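Local coordinates for 5' nucleotidase family protein (Staphylococcus aureus subsp. aureus, PDB 4Q7F) that belongs to the 5'-nucleotidase family, joining a calcineurin-like phosphoesterase domain that holds manganese and magnesium to a C-terminal domain that shares the ligand pocket, at residues Y434-R448 / M515-K527. Residues are numbered along the deposited sequence; the frame is centred on the assembly and turned at random.
Sequences YDIYGGVSYTIHVGR and MRIPQVVDFKVEK
Phe523 lies beside Tyr442 with its ring nearly parallel (planes 10° apart) but slid along, so that its CB sits over the centre of the tyrosine face, 3.5 Å from CZ of Tyr442, a CH-pi contact. In return Tyr442 OH hangs over the rim of the Phe523 face. In both residues CG lies between the backbone N and the carbonyl carbon (chi1 53° and 69°), which lays the rings side by side. The Tyr442 hydroxyl also accepts the N-H of Tyr437, joining strands 435-438 and 441-445. Ile436 CG2 crosses to touch both Val521 CG1 (3.6 Å) and Phe523 CE1; Val446 CG2 meets Val525 CG1 at 3.5 Å. Ile444 N gives a nearly straight 2.8 Å bond to Lys524 O. The terminal carboxylate is held by His445 ND1 to Lys527 O (2.9 Å), Gly447 N to Lys527 OXT (2.9 Å) and a water shared with Arg448 NE, whose guanidinium covers one face of the imidazole. Strand 522-526, the chain's last, adds a parallel edge beside 441-445 to the mixed sheet of the 5'-nucleotidase C-terminal domain; 454-459 pairs on the other side, 435-438 belongs to the sheet containing 359-363, and Val521 packs on Asn348 of helix 342-355.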
ATOM      1  N   TYR A 434       0.975   5.090 -13.129  1.00 22.21           N
ATOM      2  CA  TYR A 434       1.379   5.424 -14.485  1.00 21.37           C
ATOM      3  C   TYR A 434       2.026   4.207 -15.122  1.00 21.35           C
ATOM      4  O   TYR A 434       2.972   3.653 -14.579  1.00 22.35           O
ATOM      5  CB  TYR A 434       2.385   6.571 -14.504  1.00 20.93           C
ATOM      6  CG  TYR A 434       2.941   6.843 -15.905  1.00 20.36           C
ATOM      7  CD1 TYR A 434       2.141   7.371 -16.897  1.00 19.60           C
ATOM      8  CD2 TYR A 434       4.273   6.592 -16.202  1.00 20.48           C
ATOM      9  CE1 TYR A 434       2.646   7.608 -18.157  1.00 19.46           C
ATOM     10  CE2 TYR A 434       4.796   6.847 -17.450  1.00 20.55           C
ATOM     11  CZ  TYR A 434       3.982   7.348 -18.429  1.00 19.82           C
ATOM     12  OH  TYR A 434       4.542   7.622 -19.658  1.00 19.68           O
ATOM     13  N   ASP A 435       1.573   3.827 -16.305  1.00 21.33           N
ATOM     14  CA  ASP A 435       2.147   2.645 -16.967  1.00 21.02           C
ATOM     15  C   ASP A 435       2.878   3.021 -18.204  1.00 21.34           C
ATOM     16  O   ASP A 435       2.489   3.974 -18.930  1.00 19.44           O
ATOM     17  CB  ASP A 435       1.073   1.602 -17.317  1.00 21.01           C
ATOM     18  CG  ASP A 435       0.554   0.834 -16.109  1.00 21.60           C
ATOM     19  OD1 ASP A 435       1.286   0.694 -15.114  1.00 22.20           O
ATOM     20  OD2 ASP A 435      -0.588   0.302 -16.176  1.00 21.52           O
ATOM     21  N   ILE A 436       3.962   2.276 -18.425  1.00 22.28           N
ATOM     22  CA  ILE A 436       4.752   2.371 -19.636  1.00 22.79           C
ATOM     23  C   ILE A 436       4.429   1.115 -20.445  1.00 22.92           C
ATOM     24  O   ILE A 436       4.507  -0.003 -19.934  1.00 23.00           O
ATOM     25  CB  ILE A 436       6.274   2.438 -19.372  1.00 23.82           C
ATOM     26  CG1 ILE A 436       6.650   3.670 -18.540  1.00 24.11           C
ATOM     27  CG2 ILE A 436       7.030   2.440 -20.689  1.00 24.17           C
ATOM     28  CD1 ILE A 436       6.554   3.493 -17.041  1.00 25.00           C
ATOM     29  N   TYR A 437       4.080   1.298 -21.719  1.00 22.86           N
ATOM     30  CA  TYR A 437       3.661   0.187 -22.564  1.00 23.09           C
ATOM     31  C   TYR A 437       4.705  -0.265 -23.564  1.00 23.62           C
ATOM     32  O   TYR A 437       5.486   0.525 -24.079  1.00 23.51           O
ATOM     33  CB  TYR A 437       2.383   0.572 -23.344  1.00 22.94           C
ATOM     34  CG  TYR A 437       1.219   0.937 -22.452  1.00 22.13           C
ATOM     35  CD1 TYR A 437       1.145   2.187 -21.848  1.00 21.23           C
ATOM     36  CD2 TYR A 437       0.159   0.044 -22.256  1.00 22.55           C
ATOM     37  CE1 TYR A 437       0.077   2.530 -21.031  1.00 21.14           C
ATOM     38  CE2 TYR A 437      -0.901   0.371 -21.429  1.00 22.45           C
ATOM     39  CZ  TYR A 437      -0.933   1.609 -20.824  1.00 21.38           C
ATOM     40  OH  TYR A 437      -1.988   1.922 -20.045  1.00 21.82           O
ATOM     41  N   GLY A 438       4.692  -1.556 -23.836  1.00 24.71           N
ATOM     42  CA  GLY A 438       5.583  -2.165 -24.824  1.00 25.73           C
ATOM     43  C   GLY A 438       4.790  -2.901 -25.891  1.00 26.77           C
ATOM     44  O   GLY A 438       3.708  -3.477 -25.630  1.00 26.21           O
ATOM     45  N   GLY A 439       5.319  -2.895 -27.113  1.00 27.09           N
ATOM     46  CA  GLY A 439       4.662  -3.572 -28.194  1.00 28.08           C
ATOM     47  C   GLY A 439       3.776  -2.635 -28.966  1.00 27.47           C
ATOM     48  O   GLY A 439       3.341  -2.974 -30.057  1.00 27.77           O
ATOM     49  N   VAL A 440       3.515  -1.458 -28.394  1.00 26.67           N
ATOM     50  CA  VAL A 440       2.704  -0.446 -29.031  1.00 26.38           C
ATOM     51  C   VAL A 440       3.448   0.874 -28.913  1.00 25.61           C
ATOM     52  O   VAL A 440       3.970   1.192 -27.848  1.00 25.28           O
ATOM     53  CB  VAL A 440       1.292  -0.334 -28.396  1.00 25.99           C
ATOM     54  CG1 VAL A 440       1.351  -0.025 -26.914  1.00 25.45           C
ATOM     55  CG2 VAL A 440       0.445   0.712 -29.089  1.00 25.99           C
ATOM     56  N   SER A 441       3.539   1.606 -30.024  1.00 25.11           N
ATOM     57  CA  SER A 441       4.162   2.909 -30.043  1.00 24.85           C
ATOM     58  C   SER A 441       3.037   3.936 -30.040  1.00 23.87           C
ATOM     59  O   SER A 441       1.950   3.673 -30.561  1.00 25.78           O
ATOM     60  CB  SER A 441       5.094   3.089 -31.256  1.00 25.77           C
ATOM     61  OG  SER A 441       4.372   3.071 -32.449  1.00 26.76           O
ATOM     62  N   TYR A 442       3.312   5.101 -29.464  1.00 23.54           N
ATOM     63  CA  TYR A 442       2.304   6.157 -29.283  1.00 22.50           C
ATOM     64  C   TYR A 442       2.916   7.497 -28.913  1.00 22.14           C
ATOM     65  O   TYR A 442       4.071   7.601 -28.503  1.00 22.09           O
ATOM     66  CB  TYR A 442       1.297   5.739 -28.195  1.00 21.93           C
ATOM     67  CG  TYR A 442       1.943   5.318 -26.882  1.00 21.71           C
ATOM     68  CD1 TYR A 442       2.488   4.042 -26.729  1.00 22.52           C
ATOM     69  CD2 TYR A 442       1.986   6.178 -25.776  1.00 21.04           C
ATOM     70  CE1 TYR A 442       3.086   3.650 -25.528  1.00 22.15           C
ATOM     71  CE2 TYR A 442       2.579   5.786 -24.582  1.00 21.17           C
ATOM     72  CZ  TYR A 442       3.124   4.517 -24.461  1.00 21.73           C
ATOM     73  OH  TYR A 442       3.715   4.123 -23.260  1.00 21.71           O
ATOM     74  N   THR A 443       2.098   8.526 -29.059  1.00 22.09           N
ATOM     75  CA  THR A 443       2.463   9.875 -28.788  1.00 22.41           C
ATOM     76  C   THR A 443       1.429  10.411 -27.818  1.00 22.35           C
ATOM     77  O   THR A 443       0.217  10.261 -28.043  1.00 22.55           O
ATOM     78  CB  THR A 443       2.384  10.747 -30.066  1.00 23.57           C
ATOM     79  OG1 THR A 443       3.297  10.255 -31.055  1.00 23.92           O
ATOM     80  CG2 THR A 443       2.730  12.195 -29.738  1.00 24.83           C
ATOM     81  N   ILE A 444       1.898  10.981 -26.711  1.00 22.01           N
ATOM     82  CA  ILE A 444       1.019  11.608 -25.738  1.00 20.98           C
ATOM     83  C   ILE A 444       1.163  13.117 -25.866  1.00 21.51           C
ATOM     84  O   ILE A 444       2.271  13.628 -25.809  1.00 22.01           O
ATOM     85  CB  ILE A 444       1.359  11.179 -24.292  1.00 20.62           C
ATOM     86  CG1 ILE A 444       1.037   9.691 -24.074  1.00 20.70           C
ATOM     87  CG2 ILE A 444       0.556  12.020 -23.327  1.00 20.81           C
ATOM     88  CD1 ILE A 444       1.486   9.142 -22.702  1.00 21.23           C
ATOM     89  N   HIS A 445       0.048  13.814 -26.058  1.00 22.19           N
ATOM     90  CA  HIS A 445       0.005  15.277 -26.157  1.00 23.54           C
ATOM     91  C   HIS A 445      -0.614  15.810 -24.872  1.00 23.61           C
ATOM     92  O   HIS A 445      -1.829  15.898 -24.756  1.00 24.03           O
ATOM     93  CB  HIS A 445      -0.829  15.718 -27.362  1.00 24.16           C
ATOM     94  CG  HIS A 445      -0.164  15.470 -28.676  1.00 24.96           C
ATOM     95  ND1 HIS A 445       0.769  16.332 -29.202  1.00 25.91           N
ATOM     96  CD2 HIS A 445      -0.279  14.458 -29.565  1.00 25.01           C
ATOM     97  CE1 HIS A 445       1.201  15.868 -30.359  1.00 25.10           C
ATOM     98  NE2 HIS A 445       0.571  14.738 -30.607  1.00 26.06           N
ATOM     99  N   VAL A 446       0.232  16.197 -23.926  1.00 24.07           N
ATOM    100  CA  VAL A 446      -0.224  16.609 -22.574  1.00 24.69           C
ATOM    101  C   VAL A 446      -1.079  17.891 -22.588  1.00 25.39           C
ATOM    102  O   VAL A 446      -1.947  18.051 -21.769  1.00 24.86           O
ATOM    103  CB  VAL A 446       0.975  16.725 -21.609  1.00 24.89           C
ATOM    104  CG1 VAL A 446       0.501  16.947 -20.167  1.00 25.46           C
ATOM    105  CG2 VAL A 446       1.814  15.448 -21.690  1.00 24.39           C
ATOM    106  N   GLY A 447      -0.873  18.755 -23.568  1.00 25.79           N
ATOM    107  CA  GLY A 447      -1.659  19.987 -23.662  1.00 27.31           C
ATOM    108  C   GLY A 447      -3.119  19.759 -24.060  1.00 27.29           C
ATOM    109  O   GLY A 447      -3.925  20.676 -23.986  1.00 28.28           O
ATOM    110  N   ARG A 448      -3.463  18.545 -24.493  1.00 25.77           N
ATOM    111  CA  ARG A 448      -4.839  18.239 -24.929  1.00 25.42           C
ATOM    112  C   ARG A 448      -5.673  17.702 -23.775  1.00 25.11           C
ATOM    113  O   ARG A 448      -5.110  17.199 -22.809  1.00 24.48           O
ATOM    114  CB  ARG A 448      -4.790  17.260 -26.092  1.00 24.77           C
ATOM    115  CG  ARG A 448      -4.029  17.855 -27.282  1.00 24.87           C
ATOM    116  CD  ARG A 448      -3.852  16.870 -28.402  1.00 24.18           C
ATOM    117  NE  ARG A 448      -2.992  17.426 -29.437  1.00 24.19           N
ATOM    118  CZ  ARG A 448      -2.730  16.833 -30.599  1.00 23.46           C
ATOM    119  NH1 ARG A 448      -3.274  15.644 -30.896  1.00 23.05           N
ATOM    120  NH2 ARG A 448      -1.935  17.439 -31.472  1.00 23.05           N
HETATM  121  N   MSE A 515      21.844 -10.769 -23.093  1.00 73.94           N
HETATM  122  CA  MSE A 515      20.978  -9.610 -22.862  1.00 70.11           C
HETATM  123  C   MSE A 515      20.870  -8.700 -24.051  1.00 70.85           C
HETATM  124  O   MSE A 515      21.091  -7.492 -23.943  1.00 71.05           O
HETATM  125  CB  MSE A 515      21.487  -8.814 -21.657  1.00 70.42           C
HETATM  126  CG  MSE A 515      21.359  -9.601 -20.356  1.00 69.93           C
HETATM  127 SE   MSE A 515      19.459  -9.803 -19.828  1.00 62.55          SE
HETATM  128  CE  MSE A 515      18.988  -7.892 -19.676  1.00 62.07           C
ATOM    129  N   ARG A 516      20.541  -9.274 -25.202  1.00 71.37           N
ATOM    130  CA  ARG A 516      20.337  -8.485 -26.408  1.00 69.76           C
ATOM    131  C   ARG A 516      18.840  -8.204 -26.439  1.00 61.29           C
ATOM    132  O   ARG A 516      18.057  -9.006 -26.940  1.00 61.54           O
ATOM    133  CB  ARG A 516      20.795  -9.250 -27.641  1.00 74.22           C
ATOM    134  CG  ARG A 516      22.252  -9.682 -27.570  1.00 80.78           C
ATOM    135  CD  ARG A 516      22.742 -10.186 -28.915  1.00 85.91           C
ATOM    136  NE  ARG A 516      22.678  -9.128 -29.924  1.00 90.55           N
ATOM    137  CZ  ARG A 516      23.002  -9.279 -31.206  1.00 94.71           C
ATOM    138  NH1 ARG A 516      22.899  -8.248 -32.038  1.00 97.90           N
ATOM    139  NH2 ARG A 516      23.423 -10.452 -31.663  1.00 97.09           N
ATOM    140  N   ILE A 517      18.452  -7.061 -25.880  1.00 54.86           N
ATOM    141  CA  ILE A 517      17.041  -6.699 -25.745  1.00 47.96           C
ATOM    142  C   ILE A 517      16.539  -5.857 -26.918  1.00 45.08           C
ATOM    143  O   ILE A 517      17.091  -4.800 -27.189  1.00 47.37           O
ATOM    144  CB  ILE A 517      16.806  -5.899 -24.437  1.00 46.13           C
ATOM    145  CG1 ILE A 517      17.515  -6.562 -23.238  1.00 47.85           C
ATOM    146  CG2 ILE A 517      15.318  -5.724 -24.169  1.00 42.89           C
ATOM    147  CD1 ILE A 517      17.194  -8.030 -23.046  1.00 47.37           C
ATOM    148  N   PRO A 518      15.501  -6.331 -27.630  1.00 41.75           N
ATOM    149  CA  PRO A 518      14.977  -5.510 -28.725  1.00 41.31           C
ATOM    150  C   PRO A 518      14.205  -4.309 -28.190  1.00 37.85           C
ATOM    151  O   PRO A 518      13.761  -4.324 -27.032  1.00 34.33           O
ATOM    152  CB  PRO A 518      14.044  -6.463 -29.480  1.00 41.65           C
ATOM    153  CG  PRO A 518      13.733  -7.552 -28.542  1.00 40.03           C
ATOM    154  CD  PRO A 518      14.925  -7.685 -27.633  1.00 40.97           C
ATOM    155  N   GLN A 519      14.035  -3.286 -29.020  1.00 36.82           N
ATOM    156  CA  GLN A 519      13.335  -2.093 -28.588  1.00 35.75           C
ATOM    157  C   GLN A 519      11.825  -2.275 -28.735  1.00 33.61           C
ATOM    158  O   GLN A 519      11.286  -2.215 -29.837  1.00 35.83           O
ATOM    159  CB  GLN A 519      13.807  -0.853 -29.358  1.00 38.76           C
ATOM    160  CG  GLN A 519      13.390   0.457 -28.684  1.00 38.41           C
ATOM    161  CD  GLN A 519      14.040   0.647 -27.307  1.00 38.71           C
ATOM    162  OE1 GLN A 519      15.197   0.249 -27.084  1.00 39.98           O
ATOM    163  NE2 GLN A 519      13.306   1.267 -26.382  1.00 37.34           N
ATOM    164  N   VAL A 520      11.157  -2.498 -27.615  1.00 29.76           N
ATOM    165  CA  VAL A 520       9.704  -2.685 -27.589  1.00 29.26           C
ATOM    166  C   VAL A 520       8.952  -1.471 -27.025  1.00 26.78           C
ATOM    167  O   VAL A 520       7.743  -1.355 -27.212  1.00 26.24           O
ATOM    168  CB  VAL A 520       9.309  -3.956 -26.816  1.00 28.43           C
ATOM    169  CG1 VAL A 520       9.897  -5.183 -27.506  1.00 30.39           C
ATOM    170  CG2 VAL A 520       9.743  -3.878 -25.352  1.00 28.06           C
ATOM    171  N   VAL A 521       9.680  -0.565 -26.371  1.00 26.73           N
ATOM    172  CA  VAL A 521       9.106   0.669 -25.806  1.00 25.44           C
ATOM    173  C   VAL A 521       9.541   1.792 -26.722  1.00 27.11           C
ATOM    174  O   VAL A 521      10.737   2.033 -26.921  1.00 27.14           O
ATOM    175  CB  VAL A 521       9.537   0.921 -24.353  1.00 24.75           C
ATOM    176  CG1 VAL A 521       8.893   2.194 -23.809  1.00 24.52           C
ATOM    177  CG2 VAL A 521       9.141  -0.249 -23.476  1.00 23.60           C
ATOM    178  N   ASP A 522       8.553   2.456 -27.296  1.00 26.53           N
ATOM    179  CA  ASP A 522       8.792   3.496 -28.237  1.00 28.02           C
ATOM    180  C   ASP A 522       7.603   4.448 -28.163  1.00 27.67           C
ATOM    181  O   ASP A 522       6.538   4.163 -28.708  1.00 27.99           O
ATOM    182  CB  ASP A 522       8.910   2.847 -29.609  1.00 30.67           C
ATOM    183  CG  ASP A 522       9.130   3.843 -30.718  1.00 32.96           C
ATOM    184  OD1 ASP A 522       9.326   5.026 -30.426  1.00 32.69           O
ATOM    185  OD2 ASP A 522       9.107   3.419 -31.878  1.00 35.82           O
ATOM    186  N   PHE A 523       7.780   5.556 -27.452  1.00 26.80           N
ATOM    187  CA  PHE A 523       6.710   6.533 -27.268  1.00 26.48           C
ATOM    188  C   PHE A 523       7.304   7.906 -27.036  1.00 26.59           C
ATOM    189  O   PHE A 523       8.497   8.037 -26.806  1.00 26.92           O
ATOM    190  CB  PHE A 523       5.798   6.152 -26.095  1.00 26.19           C
ATOM    191  CG  PHE A 523       6.446   6.267 -24.740  1.00 25.44           C
ATOM    192  CD1 PHE A 523       7.284   5.271 -24.261  1.00 26.16           C
ATOM    193  CD2 PHE A 523       6.195   7.376 -23.926  1.00 25.61           C
ATOM    194  CE1 PHE A 523       7.870   5.378 -23.001  1.00 25.04           C
ATOM    195  CE2 PHE A 523       6.778   7.495 -22.671  1.00 25.14           C
ATOM    196  CZ  PHE A 523       7.619   6.497 -22.210  1.00 25.60           C
ATOM    197  N   LYS A 524       6.453   8.916 -27.081  1.00 26.37           N
ATOM    198  CA  LYS A 524       6.873  10.292 -26.934  1.00 27.21           C
ATOM    199  C   LYS A 524       5.847  11.015 -26.141  1.00 25.42           C
ATOM    200  O   LYS A 524       4.648  10.758 -26.301  1.00 26.33           O
ATOM    201  CB  LYS A 524       6.904  10.995 -28.305  1.00 30.31           C
ATOM    202  CG  LYS A 524       7.672  10.269 -29.367  1.00 33.28           C
ATOM    203  CD  LYS A 524       7.514  10.970 -30.708  1.00 36.56           C
ATOM    204  CE  LYS A 524       8.018  10.096 -31.821  1.00 39.71           C
ATOM    205  NZ  LYS A 524       7.786  10.756 -33.144  1.00 43.05           N
ATOM    206  N   VAL A 525       6.305  11.943 -25.307  1.00 24.28           N
ATOM    207  CA  VAL A 525       5.411  12.762 -24.498  1.00 22.91           C
ATOM    208  C   VAL A 525       5.804  14.191 -24.702  1.00 24.33           C
ATOM    209  O   VAL A 525       6.963  14.531 -24.581  1.00 25.34           O
ATOM    210  CB  VAL A 525       5.507  12.415 -23.014  1.00 21.21           C
ATOM    211  CG1 VAL A 525       4.528  13.268 -22.213  1.00 21.03           C
ATOM    212  CG2 VAL A 525       5.202  10.951 -22.844  1.00 21.11           C
ATOM    213  N   GLU A 526       4.838  15.017 -25.053  1.00 25.71           N
ATOM    214  CA  GLU A 526       5.107  16.403 -25.312  1.00 27.75           C
ATOM    215  C   GLU A 526       3.804  17.135 -25.150  1.00 27.50           C
ATOM    216  O   GLU A 526       2.790  16.509 -24.854  1.00 26.21           O
ATOM    217  CB  GLU A 526       5.633  16.542 -26.727  1.00 30.90           C
ATOM    218  CG  GLU A 526       4.622  16.183 -27.801  1.00 31.84           C
ATOM    219  CD  GLU A 526       5.231  16.203 -29.179  1.00 36.17           C
ATOM    220  OE1 GLU A 526       4.992  17.190 -29.914  1.00 36.58           O
ATOM    221  OE2 GLU A 526       5.997  15.266 -29.499  1.00 38.32           O
ATOM    222  N   LYS A 527       3.810  18.452 -25.319  1.00 28.57           N
ATOM    223  CA  LYS A 527       2.559  19.204 -25.235  1.00 29.55           C
ATOM    224  C   LYS A 527       1.578  18.716 -26.301  1.00 29.45           C
ATOM    225  O   LYS A 527       2.030  18.247 -27.347  1.00 31.29           O
ATOM    226  CB  LYS A 527       2.780  20.699 -25.460  1.00 31.28           C
ATOM    227  CG  LYS A 527       3.489  21.462 -24.354  1.00 31.65           C
ATOM    228  CD  LYS A 527       3.483  22.941 -24.722  1.00 33.21           C
ATOM    229  CE  LYS A 527       4.037  23.828 -23.633  1.00 34.24           C
ATOM    230  NZ  LYS A 527       3.786  25.243 -23.998  1.00 35.17           N
ATOM    231  OXT LYS A 527       0.340  18.800 -26.182  1.00 28.38           O
TER
HETATM  232  O   HOH W   1       6.002   2.044 -26.255  1.00 23.78           O
HETATM  233  O   HOH W   2      -0.756  19.309 -28.688  1.00 22.42           O